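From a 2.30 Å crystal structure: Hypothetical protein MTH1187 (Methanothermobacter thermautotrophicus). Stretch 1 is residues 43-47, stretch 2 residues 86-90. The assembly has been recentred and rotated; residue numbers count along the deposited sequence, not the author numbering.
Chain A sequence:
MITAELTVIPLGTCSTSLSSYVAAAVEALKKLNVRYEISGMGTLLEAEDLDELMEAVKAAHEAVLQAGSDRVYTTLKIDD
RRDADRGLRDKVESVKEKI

Stretch 1 43-47: TLLEA
Stretch 2, residues 86-90: RGLRD

Residues 43-47 form part of a beta strand that begins earlier in the chain. Residues 86-90 enter a helix: Arg86 and Gly87 are loop, Gly87 is the N-cap, and Leu88 to Asp90 form the first turn of a helix that continues beyond the stretch. Both belong to one chain, and the touching residues are at least 41 positions apart in sequence. The contact is small, with 210 Å² buried over both sides. In register, Glu46 faces Gly87, their CA atoms 6.8 Å apart.

The strand is extended throughout. Its phi/psi values are -92/127 at Thr43, -83/144 at Leu44, -136/156 at Leu45, -137/131 at Glu46 and -138/159 at Ala47. Side chains alternate in the usual way, so the CA-to-CB bonds of Leu44 and Glu46 point toward the helix start and that of Leu45 points away. In the second stretch, Arg86 (-135/114) and Gly87 (-88/178) are extended. Leu88 (-54/-50), Arg89 (-60/-47) and Asp90 (-54/-44) are helical.

The polar link is a hydrogen bond from Leu88 N to Glu46 OE2, 2.7 Å long with an angle of 163° at the hydrogen. The first amides of a helix lack partners from a preceding turn, and a carboxylate suits this place as an acceptor. Glu46 reaches it with chi1 -63° (m), chi2 -178° (t) and chi3 -21°. Glu46 OE2 also lies 3.4 Å from Gly87 CA. Glycine fits this close approach: an ideal CB on Gly87 would lie 2.9 Å from Glu46 OE2, a clash.

One water extends the polar link. The oxygen of water 1 donates to Glu46 OE2 at 2.6 Å and accepts from Arg89 N at 3.0 Å. Thus OE2 serves Leu88 directly and the next amide through water; Glu46 OE2 and Arg89 N are themselves 4.4 Å apart.

Within the second stretch, Gly87 N donates to Asp90 OD2 at 2.9 Å, with a nearly straight angle of 175°. Asp90 has chi1 -63° (m) and chi2 -40°. This bond ties the first turn back to the residue at its N-cap.

The apolar link joins Leu44 and Leu88. Leu44 CB lies 3.6 Å from Leu88 CD1. Leu88 has the largest area covered by the other stretch, 91 Å², and its CA-to-CB bond points toward the strand. Its rotamer is chi1 -62° (m), chi2 169° (t). Leu44 has chi1 -84° (m) and chi2 27°, between wells. Leu88 CD2 also comes within 4.1 Å of Leu45 O. The Leu88 side chain thus packs against Leu44 and reaches Leu45 O, while the Leu88 amide is held by Glu46.

The remaining residues contribute little. Leu45 is buried with chi1 -56° (m) and chi2 163° (t), but its side chain comes no nearer than 6.3 Å, from Leu45 CB to Leu88 CD1. Arg89 is exposed; its CA-to-CB bond points sideways and its end leads away. Thr43, Ala47 and Arg86 make no contact across the stretches.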

# COMPACT_ATOMS: atom_id res chain seq x y z
N THR A 43 0.06 -3.31 -2.79
CA THR A 43 0.37 -3.67 -1.41
C THR A 43 -0.78 -3.37 -0.44
O THR A 43 -1.30 -2.26 -0.39
CB THR A 43 1.65 -2.95 -0.92
OG1 THR A 43 2.74 -3.29 -1.78
CG2 THR A 43 2.00 -3.38 0.49
N LEU A 44 -1.18 -4.39 0.32
CA LEU A 44 -2.25 -4.27 1.30
C LEU A 44 -1.66 -3.70 2.59
O LEU A 44 -0.53 -4.00 2.95
CB LEU A 44 -2.85 -5.66 1.57
CG LEU A 44 -3.94 -6.21 0.63
CD1 LEU A 44 -3.82 -5.63 -0.75
CD2 LEU A 44 -3.85 -7.73 0.60
N LEU A 45 -2.43 -2.86 3.29
CA LEU A 45 -1.94 -2.24 4.51
C LEU A 45 -2.96 -2.24 5.65
O LEU A 45 -4.17 -2.30 5.43
CB LEU A 45 -1.55 -0.78 4.24
CG LEU A 45 -0.51 -0.48 3.15
CD1 LEU A 45 -0.59 1.00 2.77
CD2 LEU A 45 0.88 -0.83 3.66
N GLU A 46 -2.43 -2.17 6.87
CA GLU A 46 -3.25 -2.07 8.07
C GLU A 46 -2.54 -1.02 8.91
O GLU A 46 -1.31 -1.06 9.09
CB GLU A 46 -3.30 -3.39 8.84
CG GLU A 46 -3.96 -4.52 8.08
CD GLU A 46 -4.03 -5.78 8.91
OE1 GLU A 46 -3.24 -5.90 9.87
OE2 GLU A 46 -4.86 -6.67 8.60
N ALA A 47 -3.30 -0.06 9.41
CA ALA A 47 -2.74 1.01 10.22
C ALA A 47 -3.66 1.28 11.40
O ALA A 47 -4.84 0.94 11.35
CB ALA A 47 -2.58 2.27 9.37
N ARG A 86 -11.82 -4.87 11.87
CA ARG A 86 -11.62 -5.86 10.82
C ARG A 86 -10.29 -5.70 10.11
O ARG A 86 -10.06 -4.70 9.42
CB ARG A 86 -12.74 -5.77 9.79
CG ARG A 86 -14.13 -6.10 10.31
CD ARG A 86 -14.44 -7.59 10.21
NE ARG A 86 -15.85 -7.87 10.53
CZ ARG A 86 -16.34 -7.86 11.76
NH1 ARG A 86 -15.55 -7.60 12.80
NH2 ARG A 86 -17.63 -8.11 11.96
N GLY A 87 -9.40 -6.67 10.28
CA GLY A 87 -8.12 -6.63 9.60
C GLY A 87 -8.28 -7.28 8.24
O GLY A 87 -9.37 -7.76 7.90
N LEU A 88 -7.21 -7.30 7.45
CA LEU A 88 -7.25 -7.89 6.12
C LEU A 88 -7.76 -9.33 6.16
O LEU A 88 -8.66 -9.70 5.40
CB LEU A 88 -5.84 -7.85 5.49
CG LEU A 88 -5.23 -6.45 5.26
CD1 LEU A 88 -3.76 -6.59 4.89
CD2 LEU A 88 -5.98 -5.73 4.15
N ARG A 89 -7.18 -10.13 7.05
CA ARG A 89 -7.57 -11.53 7.19
C ARG A 89 -9.05 -11.67 7.58
O ARG A 89 -9.78 -12.48 6.99
CB ARG A 89 -6.70 -12.22 8.25
CG ARG A 89 -6.96 -13.73 8.37
CD ARG A 89 -6.43 -14.32 9.68
NE ARG A 89 -4.97 -14.28 9.78
CZ ARG A 89 -4.14 -14.96 8.99
NH1 ARG A 89 -4.63 -15.75 8.03
NH2 ARG A 89 -2.83 -14.86 9.16
N ASP A 90 -9.49 -10.89 8.56
CA ASP A 90 -10.88 -10.94 9.01
C ASP A 90 -11.83 -10.73 7.83
O ASP A 90 -12.83 -11.43 7.71
CB ASP A 90 -11.18 -9.85 10.05
CG ASP A 90 -10.38 -10.02 11.33
OD1 ASP A 90 -10.22 -11.17 11.78
OD2 ASP A 90 -9.93 -8.99 11.89
O HOH W 1 -4.93 -9.23 8.88